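Local coordinates for putative transcription regulator (Lactobacillus plantarum WCFS1, PDB 3COL), which probably regulates transcription as a dimer of the TetR family, binding DNA through an N-terminal helix-turn-helix domain, at residues A63-R68 with P104-I109; Q95-S100 with Y180-I185; H164-N169 with G173-D178. All coordinates share one frame; numbering follows the deposited sequence.

Contact 1 (A63-R68 with P104-I109); sequences ARETNR and PDSLTI
E65 and S106 meet where the TetR-family fold passes from its DNA-binding part to its regulatory core: helix 54-67 follows the helix-turn-helix, and helix 106-117 belongs to the core. The glutamate reaches across. Its CB lies 3.5 Å from S106 OG. The next atom, CG, packs at 3.8 Å on I109 CG2, the two side chains crossing at about a right angle, so aliphatic contact flanks the polar one. The chain then bends at chi2 (-47°) and delivers the carboxylate to S106 and the arginines. OE1 accepts from S106 OG, modelled at 2.4 Å, a value too short to take literally; with the CA atoms of E65 and S106 only 5.9 Å apart, a small side chain such as serine suits the place. R68 grips the buried carboxylate end-on, with NH1 2.8 Å from OE1 and NH2 3.1 Å from OE2. R64 adds NE to OE2, and its NH1 goes on to a salt bridge with D17 of helix 11-26. Two arginines thus balance one buried acid, which would probably favour its ionised form. E65 OE1 lies close to the guanidinium plane of R68, yet NH1 comes to that oxygen from above the carboxylate plane, 42° out of it.

Contact 2 (Q95-S100 with Y180-I185); sequences QVYDYS and YTFGDI
Y97 and F182 both hold CG anti to the backbone nitrogen (chi1 179° and 167°), which carries the tyrosine ring straight out from helix 85-102 and swings the phenylalanine ring against it from the first turn of helix 182-193. The result is a T-shaped pair. F182 turns its edge to the face of Y97, with ring centroids 5.2 Å apart and planes at 66°. The touching atom is F182 CD1, which stands 3.6 Å from Y97 CG, off-centre near the root of the tyrosine ring. Over the same face but farther out, F182 CA makes a CH-pi contact, 4.1 Å from the Y97 ring centroid. I185, one turn on from T181, adds its CG1 at 3.9 Å from Y97 CE1, and its side chain crosses that of the tyrosine at about a right angle. A flat, wide side chain suits position 97 because one face can receive both an aromatic edge and backbone CH.

The tyrosine thus lies against the very start of its partner helix, which is closed by a capping box. T181 is the N-cap: its OG1 accepts from D184 N at 3.0 Å, and D184 OD2 accepts in return from T181 N, also at 3.0 Å. Threonine and aspartate fit these places because each has a short side chain with an acceptor able to turn back to a backbone N-H. In TetR-type dimers the last two helices usually build the subunit interface, and here I185 also packs on L154 of the second subunit, while Y180 lies on P151 of that subunit. At its far end the phenol reaches a water, which donates to Y180 O at 2.6 Å; the modelled distance from that water to Y97 OH, 2.4 Å, is doubtfully short.

Contact 3 (H164-N169 with G173-D178); sequences HTHTTN and GRYAQD
Y175 brings its hydroxyl between H166 and N169, two residues one turn apart on helix 152-171 whose side chains reach the loop. The tyrosine CG sits between the backbone N and the carbonyl carbon (chi1 47°), a turn that folds the ring back over the helix it follows. The rings of Y175 and H166 meet rim to rim with planes 25° apart, neither lying over the other. In this arrangement Y175 OH lies near the imidazole plane, 2.8 Å from H166 ND1, in a hydrogen bond whose donor could be either group. The amide of N169 stands steeply to the phenol, their planes 71° apart, and points ND2 at Y175 OH in a fairly straight bond of 3.1 Å, with the oxygen close to the amide plane. Its other arm, OD1, accepts from R174 NH1 at 2.8 Å; this donor is tilted out of the carbonyl plane, at the end of an extended arginine chain that runs at a slant across the asparagine, and the bond is bent. Asparagine suits the place because one short flat group offers a donor to one side chain and an acceptor to another. A leucine in its place would probably leave Y175 OH with one donor fewer and the R174 guanidinium free to swing.

The backbone shares the work: R174 N donates to N169 O at 2.9 Å, the long bond of the Schellman motif that ends the helix at G173, where positive phi favours glycine. H166 NE2 reaches a water at 3.0 Å, which donates to Q177 O. N169 ND2 also bonds to S153 OG of the second subunit, so the residue that holds the loop side chains also faces the dimer interface, while other sides of helix 152-171 pack through H164 and T168 on helix 106-117 and through T167 on helix 85-102.

From the N terminus, the chain passes through the helix-turn-helix into helix 54-67 and returns after 35 mostly helical residues to close contact 1 at helix 106-117. Contact 2 opens within that loop, on helix 85-102, and closes only near the C terminus, so contacts 1 and 2 cross; Y99 and S106 bond where they meet. Contact 3 comes after contact 1 in series and falls wholly within the long span of contact 2, as a short return of the chain after helix 152-171. S100 with T167, and T108 with H164, join it to the other two. Contact 1 ties the DNA-binding part to the core; contacts 2 and 3 share a water and both reach the second subunit.

Contact 1 (A63-R68 with P104-I109)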
loop_
_atom_site.group_PDB
_atom_site.type_symbol
_atom_site.label_atom_id
_atom_site.label_comp_id
_atom_site.label_asym_id
_atom_site.label_seq_id
_atom_site.Cartn_x
_atom_site.Cartn_y
_atom_site.Cartn_z
ATOM N N ALA A 63 12.521 12.656 0.837
ATOM C CA ALA A 63 13.729 12.385 1.598
ATOM C C ALA A 63 13.531 12.647 3.102
ATOM O O ALA A 63 14.057 11.908 3.917
ATOM C CB ALA A 63 14.924 13.188 1.051
ATOM N N ARG A 64 12.775 13.693 3.456
ATOM C CA ARG A 64 12.404 13.953 4.842
ATOM C C ARG A 64 11.669 12.783 5.494
ATOM O O ARG A 64 12.071 12.320 6.580
ATOM C CB ARG A 64 11.522 15.198 4.964
ATOM C CG ARG A 64 11.320 15.676 6.415
ATOM C CD ARG A 64 10.370 16.848 6.506
ATOM N NE ARG A 64 8.984 16.476 6.238
ATOM C CZ ARG A 64 7.954 17.303 6.442
ATOM N NH1 ARG A 64 8.174 18.534 6.915
ATOM N NH2 ARG A 64 6.709 16.900 6.176
ATOM N N GLU A 65 10.589 12.330 4.860
ATOM C CA GLU A 65 9.835 11.192 5.394
ATOM C C GLU A 65 10.687 9.917 5.512
ATOM O O GLU A 65 10.743 9.325 6.584
ATOM C CB GLU A 65 8.544 10.908 4.589
ATOM C CG GLU A 65 7.522 12.080 4.625
ATOM C CD GLU A 65 7.305 12.627 6.025
ATOM O OE1 GLU A 65 6.903 11.841 6.928
ATOM O OE2 GLU A 65 7.548 13.833 6.235
ATOM N N THR A 66 11.353 9.513 4.426
ATOM C CA THR A 66 12.158 8.285 4.449
ATOM C C THR A 66 13.299 8.341 5.437
ATOM O O THR A 66 13.575 7.367 6.125
ATOM C CB THR A 66 12.670 7.877 3.057
ATOM O OG1 THR A 66 13.444 8.931 2.490
ATOM C CG2 THR A 66 11.515 7.561 2.174
ATOM N N ASN A 67 13.951 9.493 5.527
ATOM C CA ASN A 67 15.045 9.663 6.486
ATOM C C ASN A 67 14.622 9.669 7.955
ATOM O O ASN A 67 15.425 9.432 8.843
ATOM C CB ASN A 67 15.871 10.892 6.121
ATOM C CG ASN A 67 16.909 10.575 5.062
ATOM O OD1 ASN A 67 16.661 10.699 3.857
ATOM N ND2 ASN A 67 18.067 10.106 5.511
ATOM N N ARG A 68 13.342 9.889 8.212
ATOM C CA ARG A 68 12.875 9.843 9.590
ATOM C C ARG A 68 12.677 8.408 10.119
ATOM O O ARG A 68 12.541 8.192 11.324
ATOM C CB ARG A 68 11.595 10.698 9.777
ATOM C CG ARG A 68 11.814 11.939 10.644
ATOM C CD ARG A 68 10.491 12.495 11.219
ATOM N NE ARG A 68 9.952 13.665 10.492
ATOM C CZ ARG A 68 9.012 13.605 9.554
ATOM N NH1 ARG A 68 8.511 12.427 9.186
ATOM N NH2 ARG A 68 8.572 14.721 8.985
ATOM N N PRO A 104 1.793 9.155 11.808
ATOM C CA PRO A 104 0.675 8.433 11.172
ATOM C C PRO A 104 0.402 8.734 9.701
ATOM O O PRO A 104 -0.349 7.977 9.087
ATOM C CB PRO A 104 -0.540 8.807 12.018
ATOM C CG PRO A 104 0.019 9.441 13.293
ATOM C CD PRO A 104 1.360 10.017 12.928
ATOM N N ASP A 105 0.976 9.811 9.150
ATOM C CA ASP A 105 0.829 10.138 7.732
ATOM C C ASP A 105 2.076 9.868 6.921
ATOM O O ASP A 105 2.058 10.064 5.726
ATOM C CB ASP A 105 0.478 11.631 7.528
ATOM C CG ASP A 105 -0.911 11.955 8.022
ATOM O OD1 ASP A 105 -1.825 11.124 7.820
ATOM O OD2 ASP A 105 -1.057 13.013 8.638
ATOM N N SER A 106 3.161 9.466 7.573
ATOM C CA SER A 106 4.444 9.401 6.877
ATOM C C SER A 106 4.454 8.348 5.783
ATOM O O SER A 106 4.784 8.628 4.628
ATOM C CB SER A 106 5.592 9.206 7.880
ATOM O OG SER A 106 6.820 9.454 7.241
ATOM N N LEU A 107 4.022 7.139 6.123
ATOM C CA LEU A 107 4.014 6.057 5.169
ATOM C C LEU A 107 3.048 6.349 4.040
ATOM O O LEU A 107 3.314 6.023 2.892
ATOM C CB LEU A 107 3.687 4.731 5.881
ATOM C CG LEU A 107 4.873 3.902 6.390
ATOM C CD1 LEU A 107 5.664 4.654 7.357
ATOM C CD2 LEU A 107 4.405 2.575 7.043
ATOM N N THR A 108 1.931 6.996 4.359
ATOM C CA THR A 108 0.962 7.392 3.337
ATOM C C THR A 108 1.618 8.344 2.335
ATOM O O THR A 108 1.455 8.174 1.110
ATOM C CB THR A 108 -0.284 8.073 3.970
ATOM O OG1 THR A 108 -0.959 7.129 4.814
ATOM C CG2 THR A 108 -1.270 8.587 2.877
ATOM N N ILE A 109 2.372 9.324 2.849
ATOM C CA ILE A 109 3.014 10.327 1.995
ATOM C C ILE A 109 4.029 9.658 1.060
ATOM O O ILE A 109 4.011 9.918 -0.147
ATOM C CB ILE A 109 3.707 11.421 2.844
ATOM C CG1 ILE A 109 2.663 12.355 3.500
ATOM C CG2 ILE A 109 4.738 12.243 2.003
ATOM C CD1 ILE A 109 3.204 13.058 4.736
#

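Contact 2 (Q95-S100 with Y180-I185)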
loop_
_atom_site.group_PDB
_atom_site.type_symbol
_atom_site.label_atom_id
_atom_site.label_comp_id
_atom_site.label_asym_id
_atom_site.label_seq_id
_atom_site.Cartn_x
_atom_site.Cartn_y
_atom_site.Cartn_z
ATOM N N GLN A 95 11.306 -0.805 14.898
ATOM C CA GLN A 95 11.514 0.622 14.581
ATOM C C GLN A 95 10.510 1.181 13.537
ATOM O O GLN A 95 9.906 2.234 13.751
ATOM C CB GLN A 95 12.968 0.857 14.130
ATOM C CG GLN A 95 13.338 2.326 13.842
ATOM C CD GLN A 95 12.892 3.313 14.938
ATOM O OE1 GLN A 95 12.942 3.016 16.141
ATOM N NE2 GLN A 95 12.466 4.505 14.513
ATOM N N VAL A 96 10.314 0.487 12.421
ATOM C CA VAL A 96 9.313 0.942 11.396
ATOM C C VAL A 96 7.939 1.096 12.056
ATOM O O VAL A 96 7.243 2.080 11.855
ATOM C CB VAL A 96 9.250 -0.023 10.170
ATOM C CG1 VAL A 96 8.157 0.435 9.125
ATOM C CG2 VAL A 96 10.591 -0.168 9.492
ATOM N N TYR A 97 7.571 0.113 12.866
ATOM C CA TYR A 97 6.323 0.105 13.631
ATOM C C TYR A 97 6.186 1.309 14.551
ATOM O O TYR A 97 5.192 2.045 14.460
ATOM C CB TYR A 97 6.220 -1.214 14.415
ATOM C CG TYR A 97 5.010 -1.390 15.287
ATOM C CD1 TYR A 97 3.849 -1.992 14.795
ATOM C CD2 TYR A 97 5.038 -0.981 16.639
ATOM C CE1 TYR A 97 2.708 -2.163 15.639
ATOM C CE2 TYR A 97 3.923 -1.157 17.491
ATOM C CZ TYR A 97 2.763 -1.747 16.979
ATOM O OH TYR A 97 1.655 -1.898 17.809
ATOM N N ASP A 98 7.182 1.531 15.415
ATOM C CA ASP A 98 7.152 2.698 16.324
ATOM C C ASP A 98 7.116 3.988 15.523
ATOM O O ASP A 98 6.322 4.897 15.841
ATOM C CB ASP A 98 8.384 2.742 17.231
ATOM C CG ASP A 98 8.418 1.611 18.264
ATOM O OD1 ASP A 98 7.362 1.015 18.579
ATOM O OD2 ASP A 98 9.525 1.357 18.788
ATOM N N TYR A 99 8.001 4.073 14.524
ATOM C CA TYR A 99 8.075 5.244 13.638
ATOM C C TYR A 99 6.727 5.588 13.019
ATOM O O TYR A 99 6.292 6.732 13.059
ATOM C CB TYR A 99 9.113 5.097 12.513
ATOM C CG TYR A 99 8.984 6.269 11.571
ATOM C CD1 TYR A 99 9.427 7.545 11.959
ATOM C CD2 TYR A 99 8.336 6.142 10.344
ATOM C CE1 TYR A 99 9.271 8.622 11.133
ATOM C CE2 TYR A 99 8.170 7.231 9.512
ATOM C CZ TYR A 99 8.640 8.460 9.913
ATOM O OH TYR A 99 8.481 9.563 9.098
ATOM N N SER A 100 6.078 4.584 12.432
ATOM C CA SER A 100 4.814 4.796 11.776
ATOM C C SER A 100 3.703 5.270 12.726
ATOM O O SER A 100 2.951 6.174 12.387
ATOM C CB SER A 100 4.392 3.538 10.995
ATOM O OG SER A 100 3.185 3.774 10.256
ATOM N N TYR A 180 -3.741 -3.755 20.002
ATOM C CA TYR A 180 -2.740 -4.781 19.622
ATOM C C TYR A 180 -1.368 -4.344 20.018
ATOM O O TYR A 180 -1.086 -3.153 20.062
ATOM C CB TYR A 180 -2.757 -5.028 18.094
ATOM C CG TYR A 180 -4.124 -5.494 17.652
ATOM C CD1 TYR A 180 -4.508 -6.854 17.783
ATOM C CD2 TYR A 180 -5.058 -4.566 17.146
ATOM C CE1 TYR A 180 -5.785 -7.271 17.416
ATOM C CE2 TYR A 180 -6.336 -4.975 16.767
ATOM C CZ TYR A 180 -6.694 -6.301 16.893
ATOM O OH TYR A 180 -7.971 -6.647 16.497
ATOM N N THR A 181 -0.501 -5.302 20.310
ATOM C CA THR A 181 0.859 -5.000 20.689
ATOM C C THR A 181 1.733 -5.174 19.458
ATOM O O THR A 181 1.273 -5.682 18.412
ATOM C CB THR A 181 1.338 -5.971 21.769
ATOM O OG1 THR A 181 1.231 -7.304 21.261
ATOM C CG2 THR A 181 0.484 -5.834 23.038
ATOM N N PHE A 182 2.975 -4.712 19.553
ATOM C CA PHE A 182 3.913 -4.963 18.488
ATOM C C PHE A 182 4.003 -6.483 18.289
ATOM O O PHE A 182 4.084 -6.938 17.184
ATOM C CB PHE A 182 5.297 -4.390 18.819
ATOM C CG PHE A 182 6.388 -4.903 17.884
ATOM C CD1 PHE A 182 6.424 -4.476 16.561
ATOM C CD2 PHE A 182 7.345 -5.808 18.329
ATOM C CE1 PHE A 182 7.404 -4.962 15.664
ATOM C CE2 PHE A 182 8.349 -6.294 17.433
ATOM C CZ PHE A 182 8.361 -5.862 16.101
ATOM N N GLY A 183 4.024 -7.252 19.381
ATOM C CA GLY A 183 4.105 -8.690 19.297
ATOM C C GLY A 183 2.961 -9.258 18.445
ATOM O O GLY A 183 3.164 -10.182 17.669
ATOM N N ASP A 184 1.744 -8.755 18.632
ATOM C CA ASP A 184 0.600 -9.264 17.837
ATOM C C ASP A 184 0.793 -9.024 16.316
ATOM O O ASP A 184 0.544 -9.919 15.497
ATOM C CB ASP A 184 -0.719 -8.607 18.251
ATOM C CG ASP A 184 -1.104 -8.903 19.689
ATOM O OD1 ASP A 184 -0.802 -10.016 20.184
ATOM O OD2 ASP A 184 -1.709 -8.006 20.312
ATOM N N ILE A 185 1.184 -7.802 15.957
ATOM C CA ILE A 185 1.344 -7.423 14.558
ATOM C C ILE A 185 2.584 -8.088 13.952
ATOM O O ILE A 185 2.555 -8.575 12.806
ATOM C CB ILE A 185 1.446 -5.884 14.435
ATOM C CG1 ILE A 185 0.252 -5.173 15.105
ATOM C CG2 ILE A 185 1.664 -5.457 12.959
ATOM C CD1 ILE A 185 -1.153 -5.652 14.598
HETATM O O HOH W 1 -0.597 -1.207 18.406
#

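Contact 3 (H164-N169 with G173-D178)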
loop_
_atom_site.group_PDB
_atom_site.type_symbol
_atom_site.label_atom_id
_atom_site.label_comp_id
_atom_site.label_asym_id
_atom_site.label_seq_id
_atom_site.Cartn_x
_atom_site.Cartn_y
_atom_site.Cartn_z
ATOM N N HIS A 164 1.487 -0.024 7.683
ATOM C CA HIS A 164 0.737 1.102 7.189
ATOM C C HIS A 164 -0.772 0.943 7.452
ATOM O O HIS A 164 -1.387 1.860 7.947
ATOM C CB HIS A 164 1.025 1.347 5.706
ATOM C CG HIS A 164 0.433 2.612 5.196
ATOM N ND1 HIS A 164 0.066 2.784 3.885
ATOM C CD2 HIS A 164 0.133 3.771 5.823
ATOM C CE1 HIS A 164 -0.446 3.994 3.727
ATOM N NE2 HIS A 164 -0.418 4.608 4.887
ATOM N N THR A 165 -1.339 -0.220 7.119
ATOM C CA THR A 165 -2.758 -0.524 7.344
ATOM C C THR A 165 -3.129 -0.378 8.825
ATOM O O THR A 165 -4.140 0.230 9.171
ATOM C CB THR A 165 -3.130 -1.932 6.834
ATOM O OG1 THR A 165 -2.794 -2.057 5.439
ATOM C CG2 THR A 165 -4.627 -2.198 6.973
ATOM N N HIS A 166 -2.295 -0.928 9.688
ATOM C CA HIS A 166 -2.502 -0.864 11.133
ATOM C C HIS A 166 -2.521 0.611 11.581
ATOM O O HIS A 166 -3.365 1.015 12.362
ATOM C CB HIS A 166 -1.382 -1.687 11.814
ATOM C CG HIS A 166 -1.461 -1.727 13.316
ATOM N ND1 HIS A 166 -2.602 -2.100 14.001
ATOM C CD2 HIS A 166 -0.520 -1.488 14.260
ATOM C CE1 HIS A 166 -2.364 -2.070 15.303
ATOM N NE2 HIS A 166 -1.111 -1.698 15.487
ATOM N N THR A 167 -1.598 1.416 11.043
ATOM C CA THR A 167 -1.516 2.846 11.378
ATOM C C THR A 167 -2.759 3.634 10.955
ATOM O O THR A 167 -3.304 4.381 11.742
ATOM C CB THR A 167 -0.286 3.479 10.732
ATOM O OG1 THR A 167 0.877 2.755 11.191
ATOM C CG2 THR A 167 -0.181 4.984 11.119
ATOM N N THR A 168 -3.210 3.441 9.716
ATOM C CA THR A 168 -4.386 4.144 9.234
ATOM C C THR A 168 -5.651 3.609 9.921
ATOM O O THR A 168 -6.578 4.370 10.164
ATOM C CB THR A 168 -4.497 4.087 7.672
ATOM O OG1 THR A 168 -4.624 2.738 7.268
ATOM C CG2 THR A 168 -3.253 4.630 6.993
ATOM N N ASN A 169 -5.681 2.321 10.269
ATOM C CA ASN A 169 -6.809 1.794 11.064
ATOM C C ASN A 169 -6.950 2.574 12.371
ATOM O O ASN A 169 -8.072 2.913 12.807
ATOM C CB ASN A 169 -6.628 0.302 11.410
ATOM C CG ASN A 169 -6.985 -0.653 10.273
ATOM O OD1 ASN A 169 -7.646 -0.293 9.310
ATOM N ND2 ASN A 169 -6.517 -1.915 10.397
ATOM N N GLY A 173 -10.084 5.492 13.660
ATOM C CA GLY A 173 -10.846 5.138 14.835
ATOM C C GLY A 173 -11.348 3.716 14.816
ATOM O O GLY A 173 -12.314 3.420 15.483
ATOM N N ARG A 174 -10.699 2.820 14.077
ATOM C CA ARG A 174 -11.201 1.439 14.017
ATOM C C ARG A 174 -10.950 0.669 15.308
ATOM O O ARG A 174 -11.724 -0.221 15.656
ATOM C CB ARG A 174 -10.618 0.675 12.826
ATOM C CG ARG A 174 -11.030 1.269 11.500
ATOM C CD ARG A 174 -10.586 0.381 10.382
ATOM N NE ARG A 174 -11.256 0.743 9.135
ATOM C CZ ARG A 174 -10.946 0.266 7.929
ATOM N NH1 ARG A 174 -9.935 -0.603 7.762
ATOM N NH2 ARG A 174 -11.648 0.689 6.881
ATOM N N TYR A 175 -9.864 1.003 16.006
ATOM C CA TYR A 175 -9.560 0.422 17.311
ATOM C C TYR A 175 -8.508 1.334 17.926
ATOM O O TYR A 175 -7.957 2.214 17.213
ATOM C CB TYR A 175 -9.110 -1.056 17.203
ATOM C CG TYR A 175 -8.059 -1.352 16.139
ATOM C CD1 TYR A 175 -8.430 -1.885 14.900
ATOM C CD2 TYR A 175 -6.685 -1.112 16.373
ATOM C CE1 TYR A 175 -7.478 -2.161 13.905
ATOM C CE2 TYR A 175 -5.708 -1.397 15.364
ATOM C CZ TYR A 175 -6.127 -1.913 14.148
ATOM O OH TYR A 175 -5.218 -2.229 13.154
ATOM N N ALA A 176 -8.241 1.160 19.222
ATOM C CA ALA A 176 -7.263 2.002 19.934
ATOM C C ALA A 176 -5.820 1.673 19.554
ATOM O O ALA A 176 -5.526 0.568 19.079
ATOM C CB ALA A 176 -7.467 1.874 21.464
ATOM N N GLN A 177 -4.900 2.608 19.807
ATOM C CA GLN A 177 -3.464 2.345 19.576
ATOM C C GLN A 177 -2.906 1.132 20.350
ATOM O O GLN A 177 -1.987 0.458 19.872
ATOM C CB GLN A 177 -2.619 3.610 19.836
ATOM C CG GLN A 177 -1.332 3.675 18.960
ATOM C CD GLN A 177 -0.378 4.796 19.335
ATOM O OE1 GLN A 177 -0.802 5.932 19.575
ATOM N NE2 GLN A 177 0.924 4.484 19.389
ATOM N N ASP A 178 -3.510 0.834 21.503
ATOM C CA ASP A 178 -3.049 -0.229 22.400
ATOM C C ASP A 178 -3.879 -1.510 22.290
ATOM O O ASP A 178 -3.681 -2.459 23.050
ATOM C CB ASP A 178 -3.093 0.269 23.846
ATOM C CG ASP A 178 -4.516 0.428 24.362
ATOM O OD1 ASP A 178 -5.356 1.000 23.643
ATOM O OD2 ASP A 178 -4.801 -0.035 25.483
HETATM O O HOH W 1 -0.597 -1.207 18.406
#